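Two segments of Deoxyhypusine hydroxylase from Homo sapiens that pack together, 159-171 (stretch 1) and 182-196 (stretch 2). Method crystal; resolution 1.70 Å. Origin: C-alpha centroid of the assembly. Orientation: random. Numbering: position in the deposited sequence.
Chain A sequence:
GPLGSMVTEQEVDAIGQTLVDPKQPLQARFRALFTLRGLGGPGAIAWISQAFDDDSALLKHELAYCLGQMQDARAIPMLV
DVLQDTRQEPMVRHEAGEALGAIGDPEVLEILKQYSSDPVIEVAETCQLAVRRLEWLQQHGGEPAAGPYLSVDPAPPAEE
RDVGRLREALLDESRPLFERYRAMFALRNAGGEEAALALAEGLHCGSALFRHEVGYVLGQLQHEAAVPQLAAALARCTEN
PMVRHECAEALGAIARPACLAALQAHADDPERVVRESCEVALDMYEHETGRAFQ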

ATOM      1  N   GLU A 159     -16.942  -9.439 -10.040  1.00 11.90           N
ATOM      2  CA  GLU A 159     -18.184  -9.014 -10.627  1.00 13.60           C
ATOM      3  C   GLU A 159     -19.460  -9.188  -9.709  1.00 13.24           C
ATOM      4  O   GLU A 159     -20.407  -8.401  -9.795  1.00 13.40           O
ATOM      5  N   GLU A 160     -19.399 -10.099  -8.793  1.00 15.12           N
ATOM      6  CA  GLU A 160     -20.485 -10.341  -7.864  1.00 16.53           C
ATOM      7  C   GLU A 160     -20.794  -9.053  -7.061  1.00 18.10           C
ATOM      8  O   GLU A 160     -19.862  -8.416  -6.557  1.00 17.27           O
ATOM      9  N   ARG A 161     -22.078  -8.697  -6.943  1.00 17.15           N
ATOM     10  CA  ARG A 161     -22.469  -7.464  -6.235  1.00 19.44           C
ATOM     11  C   ARG A 161     -23.121  -7.691  -4.892  1.00 20.08           C
ATOM     12  O   ARG A 161     -23.135  -6.768  -4.011  1.00 19.95           O
ATOM     13  N   ASP A 162     -23.551  -8.919  -4.676  1.00 18.74           N
ATOM     14  CA  ASP A 162     -24.120  -9.261  -3.393  1.00 18.97           C
ATOM     15  C   ASP A 162     -23.034  -9.302  -2.283  1.00 17.68           C
ATOM     16  O   ASP A 162     -22.133 -10.135  -2.304  1.00 16.80           O
ATOM     17  N   VAL A 163     -23.209  -8.464  -1.288  1.00 17.64           N
ATOM     18  CA  VAL A 163     -22.248  -8.335  -0.166  1.00 16.34           C
ATOM     19  C   VAL A 163     -22.110  -9.679   0.549  1.00 15.56           C
ATOM     20  O   VAL A 163     -20.998 -10.090   0.912  1.00 13.61           O
ATOM     21  N   GLY A 164     -23.220 -10.391   0.795  1.00 15.10           N
ATOM     22  CA  GLY A 164     -23.094 -11.662   1.545  1.00 15.43           C
ATOM     23  C   GLY A 164     -22.291 -12.720   0.798  1.00 14.61           C
ATOM     24  O   GLY A 164     -21.431 -13.364   1.358  1.00 13.54           O
ATOM     25  N   ARG A 165     -22.543 -12.848  -0.512  1.00 16.17           N
ATOM     26  CA  ARG A 165     -21.744 -13.715  -1.380  1.00 15.75           C
ATOM     27  C   ARG A 165     -20.249 -13.282  -1.532  1.00 13.40           C
ATOM     28  O   ARG A 165     -19.355 -14.133  -1.545  1.00 12.78           O
ATOM     29  N   LEU A 166     -20.014 -11.986  -1.572  1.00 13.72           N
ATOM     30  CA  LEU A 166     -18.614 -11.470  -1.525  1.00 11.82           C
ATOM     31  C   LEU A 166     -17.895 -11.829  -0.208  1.00 10.66           C
ATOM     32  O   LEU A 166     -16.692 -12.209  -0.189  1.00 10.40           O
ATOM     33  N   ARG A 167     -18.628 -11.723   0.892  1.00 11.60           N
ATOM     34  CA  ARG A 167     -18.070 -12.033   2.216  1.00 12.21           C
ATOM     35  C   ARG A 167     -17.682 -13.492   2.242  1.00 13.56           C
ATOM     36  O   ARG A 167     -16.645 -13.875   2.701  1.00 11.32           O
ATOM     37  N   GLU A 168     -18.537 -14.336   1.684  1.00 15.76           N
ATOM     38  CA  GLU A 168     -18.165 -15.746   1.688  1.00 16.43           C
ATOM     39  C   GLU A 168     -16.896 -16.031   0.956  1.00 17.12           C
ATOM     40  O   GLU A 168     -16.048 -16.820   1.421  1.00 16.60           O
ATOM     41  N   ALA A 169     -16.752 -15.389  -0.193  1.00 16.74           N
ATOM     42  CA  ALA A 169     -15.577 -15.562  -1.036  1.00 14.06           C
ATOM     43  C   ALA A 169     -14.326 -15.068  -0.331  1.00 12.52           C
ATOM     44  O   ALA A 169     -13.322 -15.749  -0.271  1.00 10.60           O
ATOM     45  N   LEU A 170     -14.437 -13.891   0.257  1.00 11.03           N
ATOM     46  CA  LEU A 170     -13.306 -13.271   1.015  1.00 10.76           C
ATOM     47  C   LEU A 170     -12.702 -14.154   2.116  1.00 10.97           C
ATOM     48  O   LEU A 170     -11.471 -14.214   2.262  1.00 10.41           O
ATOM     49  N   LEU A 171     -13.598 -14.777   2.908  1.00 12.92           N
ATOM     50  CA  LEU A 171     -13.282 -15.595   4.083  1.00 15.54           C
ATOM     51  C   LEU A 171     -13.048 -17.081   3.793  1.00 16.74           C
ATOM     52  O   LEU A 171     -12.734 -17.815   4.732  1.00 20.44           O
ATOM     53  N   ARG A 182     -10.082 -10.279  -5.172  1.00  8.71           N
ATOM     54  CA  ARG A 182     -11.099  -9.644  -6.018  1.00  7.71           C
ATOM     55  C   ARG A 182     -12.397  -9.330  -5.216  1.00  7.17           C
ATOM     56  O   ARG A 182     -13.052  -8.320  -5.422  1.00  6.56           O
ATOM     57  N   ALA A 183     -12.734 -10.215  -4.296  1.00  6.69           N
ATOM     58  CA  ALA A 183     -13.954 -10.112  -3.492  1.00  6.25           C
ATOM     59  C   ALA A 183     -13.716  -8.978  -2.477  1.00  6.52           C
ATOM     60  O   ALA A 183     -14.606  -8.203  -2.226  1.00  6.43           O
ATOM     61  N   MET A 184     -12.491  -8.820  -2.069  1.00  7.65           N
ATOM     62  CA  MET A 184     -12.076  -7.778  -1.101  1.00  6.68           C
ATOM     63  C   MET A 184     -12.279  -6.383  -1.759  1.00  6.70           C
ATOM     64  O   MET A 184     -12.881  -5.485  -1.163  1.00  5.98           O
ATOM     65  N   PHE A 185     -11.809  -6.199  -2.995  1.00  7.36           N
ATOM     66  CA  PHE A 185     -11.989  -4.933  -3.675  1.00  7.60           C
ATOM     67  C   PHE A 185     -13.404  -4.701  -4.046  1.00  6.69           C
ATOM     68  O   PHE A 185     -13.866  -3.540  -3.979  1.00  5.82           O
ATOM     69  N   ALA A 186     -14.166  -5.760  -4.397  1.00  7.93           N
ATOM     70  CA  ALA A 186     -15.620  -5.576  -4.614  1.00  7.71           C
ATOM     71  C   ALA A 186     -16.377  -5.146  -3.362  1.00  7.64           C
ATOM     72  O   ALA A 186     -17.283  -4.338  -3.449  1.00  7.85           O
ATOM     73  N   LEU A 187     -15.921  -5.579  -2.230  1.00  9.08           N
ATOM     74  CA  LEU A 187     -16.544  -5.217  -0.898  1.00  9.24           C
ATOM     75  C   LEU A 187     -16.311  -3.762  -0.635  1.00  9.37           C
ATOM     76  O   LEU A 187     -17.206  -3.067  -0.269  1.00  9.68           O
ATOM     77  N   ARG A 188     -15.072  -3.328  -0.807  1.00  8.27           N
ATOM     78  CA  ARG A 188     -14.666  -1.961  -0.624  1.00  8.25           C
ATOM     79  C   ARG A 188     -15.541  -1.053  -1.523  1.00  7.93           C
ATOM     80  O   ARG A 188     -16.135  -0.069  -1.072  1.00  7.23           O
ATOM     81  N   ASN A 189     -15.687  -1.442  -2.802  1.00  7.74           N
ATOM     82  CA  ASN A 189     -16.471  -0.640  -3.726  1.00  7.76           C
ATOM     83  C   ASN A 189     -17.961  -0.629  -3.423  1.00  7.76           C
ATOM     84  O   ASN A 189     -18.619   0.427  -3.655  1.00  8.86           O
ATOM     85  N   ALA A 190     -18.496  -1.723  -2.914  1.00  8.62           N
ATOM     86  CA  ALA A 190     -19.906  -1.803  -2.457  1.00  8.66           C
ATOM     87  C   ALA A 190     -20.227  -0.818  -1.372  1.00  9.75           C
ATOM     88  O   ALA A 190     -21.287  -0.076  -1.431  1.00 10.10           O
ATOM     89  N   GLY A 191     -19.263  -0.618  -0.507  1.00 10.73           N
ATOM     90  CA  GLY A 191     -19.393   0.259   0.648  1.00 11.35           C
ATOM     91  C   GLY A 191     -20.488  -0.081   1.619  1.00 11.83           C
ATOM     92  O   GLY A 191     -21.199  -1.060   1.483  1.00 13.65           O
ATOM     93  N   GLY A 192     -20.622   0.806   2.582  1.00 13.40           N
ATOM     94  CA  GLY A 192     -21.573   0.734   3.691  1.00 15.63           C
ATOM     95  C   GLY A 192     -21.070  -0.113   4.854  1.00 16.24           C
ATOM     96  O   GLY A 192     -19.939  -0.700   4.828  1.00 14.01           O
ATOM     97  N   GLU A 193     -21.918  -0.182   5.887  1.00 15.82           N
ATOM     98  CA  GLU A 193     -21.569  -0.796   7.147  1.00 15.18           C
ATOM     99  C   GLU A 193     -21.477  -2.280   7.025  1.00 14.62           C
ATOM    100  O   GLU A 193     -20.531  -2.882   7.534  1.00 15.28           O
ATOM    101  N   GLU A 194     -22.391  -2.935   6.296  1.00 14.26           N
ATOM    102  CA  GLU A 194     -22.330  -4.367   6.162  1.00 13.51           C
ATOM    103  C   GLU A 194     -21.002  -4.810   5.474  1.00 13.81           C
ATOM    104  O   GLU A 194     -20.383  -5.782   5.876  1.00 13.68           O
ATOM    105  N   ALA A 195     -20.607  -4.113   4.434  1.00 12.77           N
ATOM    106  CA  ALA A 195     -19.360  -4.477   3.719  1.00 12.53           C
ATOM    107  C   ALA A 195     -18.109  -4.181   4.594  1.00 10.39           C
ATOM    108  O   ALA A 195     -17.201  -5.004   4.595  1.00 10.08           O
ATOM    109  N   ALA A 196     -18.142  -3.094   5.352  1.00 10.72           N
ATOM    110  CA  ALA A 196     -17.045  -2.706   6.302  1.00 10.38           C
ATOM    111  C   ALA A 196     -16.794  -3.797   7.310  1.00 11.63           C
ATOM    112  O   ALA A 196     -15.664  -4.210   7.548  1.00 11.53           O
TER

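The two segments pack as a pair of helices, 163-171 and 182-190, running in roughly opposed directions (144° between their N-to-C axes) and approaching to 8.5 Å. The contact buries 595 Å² in total and is largely apolar; no hydrogen bond crosses between the stretches.

Stretch 1 begins with a loop that touches stretch 2 lightly. The CA-to-CB bond of Glu-159 points away, and its side chain (chi1 m, chi2 m) comes no nearer than 4.4 Å, from CG to Arg-182 NH2. Arg-182, with chi1 m, has a CA-to-CB bond that leaves sideways, but the end of its side chain comes nearer, placing NH2 4.0 Å from Glu-159 N; its guanidinium finds hydrogen-bond partners elsewhere in the structure. The end of the Glu-160 side chain (chi1 t, chi2 p) leads away from the contact and bonds within its own stretch. Its OE2 accepts from Asp-162 N at 2.9 Å and forms a salt bridge with Arg-165 NH1 at 3.4 Å, where the hydrogen bond is weak. Asp-162, chi1 t, caps the helix: its OD2 accepts from Arg-165 N at 3.0 Å, satisfying an amide that would otherwise lack an acceptor in the first turn.

Val-163, the first residue of the helix, points toward stretch 2 in the t rotamer and acts as a knob in a hole formed by Leu-187, Ala-190, Glu-194 and Ala-195. Its CG1 lies 4.0 Å from Leu-187 CD2 and 3.6 Å from Glu-194 CD; its CG2 reaches Ala-190 CB at 4.0 Å, and both methyls touch Ala-195, Val-163 CG1 lying 4.1 Å from Ala-195 CA and Val-163 CG2 4.3 Å from Ala-195 CB. The hole thus spans the turn at Gly-191 and Gly-192, both with positive phi, which favours glycine, and takes in residues from the helices before and after it. Glu-194 (chi1 t, chi2 t) points toward stretch 1, so that its extended side chain borders the pocket.

One turn on, the buried Leu-166 (chi1 m, chi2 t) also points in. Its CD2 packs against Ala-186 CB at 3.6 Å and Ala-183 CB at 4.3 Å, and its CB meets Leu-187 CD2 at 3.7 Å. Here the backbones come close, with Leu-166 CA 5.2 Å from Ala-183 CA; the small alanine side chain fits against the helix itself, its CB 3.7 Å from Leu-166 O. Arg-167 (chi1 t) leads its end away and is bonded elsewhere in the structure.

Ala-169 continues the inward face, its CB 3.8 Å from Ala-183 CB. Leu-170 (chi1 t, chi2 p) completes it: CD1 packs on Met-184 CB at 3.6 Å, and CD2 on Leu-187 CD1 at 3.9 Å. Leu-187 (chi1 m, chi2 t) therefore links successive turns of stretch 1, touching Val-163, Leu-166 and Leu-170. Arg-165, Glu-168 and Leu-171 make no contact with stretch 2.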

ATOM      1  CB  GLU A 159     -18.412  -9.744 -11.974  1.00 13.23           C
ATOM      2  CG  GLU A 159     -17.498  -9.235 -13.095  1.00 15.20           C
ATOM      3  CD  GLU A 159     -17.780  -7.825 -13.541  1.00 18.22           C
ATOM      4  OE1 GLU A 159     -18.860  -7.317 -13.349  1.00 21.73           O
ATOM      5  OE2 GLU A 159     -16.881  -7.167 -14.103  1.00 24.88           O
ATOM      6  CB  GLU A 160     -20.126 -11.518  -6.953  1.00 15.61           C
ATOM      7  CG  GLU A 160     -21.055 -11.776  -5.782  1.00 18.23           C
ATOM      8  CD  GLU A 160     -22.456 -12.191  -6.217  1.00 18.84           C
ATOM      9  OE1 GLU A 160     -22.586 -13.315  -6.668  1.00 20.78           O
ATOM     10  OE2 GLU A 160     -23.389 -11.357  -6.153  1.00 19.82           O
ATOM     11  CB  ARG A 161     -23.372  -6.621  -7.101  1.00 20.98           C
ATOM     12  CG  ARG A 161     -22.640  -6.086  -8.328  1.00 24.19           C
ATOM     13  CD  ARG A 161     -23.634  -5.371  -9.211  1.00 27.88           C
ATOM     14  NE  ARG A 161     -23.031  -5.021 -10.510  1.00 31.53           N
ATOM     15  CZ  ARG A 161     -23.711  -4.671 -11.595  1.00 32.66           C
ATOM     16  NH1 ARG A 161     -25.048  -4.626 -11.574  1.00 36.81           N
ATOM     17  NH2 ARG A 161     -23.052  -4.350 -12.703  1.00 32.40           N
ATOM     18  CB  ASP A 162     -24.816 -10.607  -3.396  1.00 18.83           C
ATOM     19  CG  ASP A 162     -25.577 -10.855  -2.103  1.00 19.36           C
ATOM     20  OD1 ASP A 162     -26.629 -10.227  -1.936  1.00 22.06           O
ATOM     21  OD2 ASP A 162     -25.127 -11.610  -1.252  1.00 18.17           O
ATOM     22  CB  VAL A 163     -22.608  -7.225   0.824  1.00 19.01           C
ATOM     23  CG1 VAL A 163     -21.823  -7.359   2.147  1.00 19.26           C
ATOM     24  CG2 VAL A 163     -22.331  -5.883   0.181  1.00 18.66           C
ATOM     25  CB  ARG A 165     -22.370 -13.746  -2.777  1.00 18.00           C
ATOM     26  CG  ARG A 165     -23.717 -14.465  -2.836  1.00 23.55           C
ATOM     27  CD  ARG A 165     -24.139 -14.620  -4.293  1.00 25.68           C
ATOM     28  NE  ARG A 165     -25.557 -14.948  -4.539  1.00 34.33           N
ATOM     29  CZ  ARG A 165     -26.514 -14.082  -4.921  1.00 39.01           C
ATOM     30  NH1 ARG A 165     -26.275 -12.778  -5.065  1.00 42.85           N
ATOM     31  NH2 ARG A 165     -27.755 -14.521  -5.128  1.00 44.75           N
ATOM     32  CB  LEU A 166     -18.599  -9.950  -1.735  1.00 10.73           C
ATOM     33  CG  LEU A 166     -19.006  -9.467  -3.128  1.00 10.94           C
ATOM     34  CD1 LEU A 166     -19.227  -7.998  -3.166  1.00 10.72           C
ATOM     35  CD2 LEU A 166     -17.983  -9.890  -4.164  1.00 10.37           C
ATOM     36  CB  ARG A 167     -19.077 -11.709   3.302  1.00 12.90           C
ATOM     37  CG  ARG A 167     -18.669 -12.175   4.685  1.00 14.87           C
ATOM     38  CD  ARG A 167     -19.869 -12.031   5.624  1.00 16.25           C
ATOM     39  NE  ARG A 167     -19.532 -12.708   6.866  1.00 19.16           N
ATOM     40  CZ  ARG A 167     -19.514 -14.044   7.031  1.00 23.65           C
ATOM     41  NH1 ARG A 167     -19.813 -14.907   6.039  1.00 23.94           N
ATOM     42  NH2 ARG A 167     -19.147 -14.531   8.208  1.00 26.36           N
ATOM     43  CB  GLU A 168     -19.307 -16.604   1.113  1.00 20.95           C
ATOM     44  CG  GLU A 168     -20.513 -16.681   2.013  1.00 26.59           C
ATOM     45  CD  GLU A 168     -21.548 -17.678   1.480  1.00 36.38           C
ATOM     46  OE1 GLU A 168     -21.298 -18.280   0.391  1.00 40.83           O
ATOM     47  OE2 GLU A 168     -22.641 -17.812   2.108  1.00 46.56           O
ATOM     48  CB  ALA A 169     -15.757 -14.834  -2.343  1.00 13.92           C
ATOM     49  CB  LEU A 170     -13.800 -11.920   1.640  1.00  9.86           C
ATOM     50  CG  LEU A 170     -12.823 -11.155   2.517  1.00  9.98           C
ATOM     51  CD1 LEU A 170     -11.836 -10.450   1.617  1.00  9.24           C
ATOM     52  CD2 LEU A 170     -13.456 -10.206   3.543  1.00  9.30           C
ATOM     53  CB  LEU A 171     -14.355 -15.457   5.124  1.00 15.41           C
ATOM     54  CG  LEU A 171     -14.759 -14.027   5.497  1.00 14.42           C
ATOM     55  CD1 LEU A 171     -15.898 -14.091   6.502  1.00 15.87           C
ATOM     56  CD2 LEU A 171     -13.590 -13.246   6.101  1.00 14.58           C
ATOM     57  CB  ARG A 182     -11.416 -10.608  -7.222  1.00  7.44           C
ATOM     58  CG  ARG A 182     -10.289 -10.716  -8.201  1.00  7.54           C
ATOM     59  CD  ARG A 182     -10.731 -11.184  -9.589  1.00  7.72           C
ATOM     60  NE  ARG A 182     -11.712 -10.300 -10.185  1.00  8.48           N
ATOM     61  CZ  ARG A 182     -12.372 -10.605 -11.301  1.00 10.43           C
ATOM     62  NH1 ARG A 182     -12.148 -11.778 -11.897  1.00 12.49           N
ATOM     63  NH2 ARG A 182     -13.291  -9.790 -11.755  1.00 12.25           N
ATOM     64  CB  ALA A 183     -14.177 -11.405  -2.768  1.00  6.48           C
ATOM     65  CB  MET A 184     -10.605  -7.919  -0.671  1.00  8.12           C
ATOM     66  CG  MET A 184     -10.243  -7.094   0.550  1.00  8.16           C
ATOM     67  SD  MET A 184      -8.414  -7.093   0.724  1.00  9.06           S
ATOM     68  CE  MET A 184      -8.060  -8.772   1.096  1.00  7.70           C
ATOM     69  CB  PHE A 185     -11.017  -4.767  -4.861  1.00  8.50           C
ATOM     70  CG  PHE A 185      -9.628  -4.650  -4.396  1.00 10.17           C
ATOM     71  CD1 PHE A 185      -9.222  -3.521  -3.692  1.00 11.22           C
ATOM     72  CD2 PHE A 185      -8.739  -5.696  -4.575  1.00 12.14           C
ATOM     73  CE1 PHE A 185      -7.951  -3.435  -3.158  1.00 12.73           C
ATOM     74  CE2 PHE A 185      -7.492  -5.615  -3.961  1.00 13.96           C
ATOM     75  CZ  PHE A 185      -7.158  -4.513  -3.226  1.00 12.39           C
ATOM     76  CB  ALA A 186     -16.251  -6.848  -5.154  1.00  7.53           C
ATOM     77  CB  LEU A 187     -16.028  -6.108   0.196  1.00  9.70           C
ATOM     78  CG  LEU A 187     -16.707  -7.475   0.266  1.00  9.47           C
ATOM     79  CD1 LEU A 187     -15.866  -8.460   1.051  1.00  9.51           C
ATOM     80  CD2 LEU A 187     -18.094  -7.369   0.796  1.00 10.33           C
ATOM     81  CB  ARG A 188     -13.190  -1.763  -0.833  1.00  8.05           C
ATOM     82  CG  ARG A 188     -12.842  -0.278  -0.835  1.00  8.44           C
ATOM     83  CD  ARG A 188     -11.579   0.036  -1.654  1.00  8.37           C
ATOM     84  NE  ARG A 188     -11.784  -0.230  -3.069  1.00  8.89           N
ATOM     85  CZ  ARG A 188     -10.813  -0.314  -3.977  1.00  8.33           C
ATOM     86  NH1 ARG A 188      -9.518  -0.050  -3.672  1.00 10.07           N
ATOM     87  NH2 ARG A 188     -11.174  -0.544  -5.222  1.00  9.26           N
ATOM     88  CB  ASN A 189     -16.293  -1.206  -5.141  1.00  7.16           C
ATOM     89  CG  ASN A 189     -14.870  -0.968  -5.678  1.00  7.65           C
ATOM     90  OD1 ASN A 189     -13.999  -0.332  -5.064  1.00  7.69           O
ATOM     91  ND2 ASN A 189     -14.643  -1.481  -6.869  1.00  8.64           N
ATOM     92  CB  ALA A 190     -20.206  -3.231  -2.020  1.00  8.25           C
ATOM     93  CB  GLU A 193     -22.560  -0.360   8.262  1.00 16.47           C
ATOM     94  CG  GLU A 193     -22.573  -1.224   9.513  1.00 18.33           C
ATOM     95  CD  GLU A 193     -23.735  -0.865  10.440  1.00 18.52           C
ATOM     96  OE1 GLU A 193     -23.598   0.119  11.140  1.00 20.33           O
ATOM     97  OE2 GLU A 193     -24.715  -1.645  10.486  1.00 19.81           O
ATOM     98  CB  GLU A 194     -23.517  -4.889   5.324  1.00 15.24           C
ATOM     99  CG  GLU A 194     -23.740  -6.373   5.451  1.00 16.74           C
ATOM    100  CD  GLU A 194     -24.622  -7.027   4.344  1.00 20.47           C
ATOM    101  OE1 GLU A 194     -25.202  -6.336   3.496  1.00 19.33           O
ATOM    102  OE2 GLU A 194     -24.680  -8.262   4.317  1.00 22.78           O
ATOM    103  CB  ALA A 195     -19.256  -3.797   2.375  1.00 13.16           C
ATOM    104  CB  ALA A 196     -17.343  -1.400   6.970  1.00 11.66           C
TER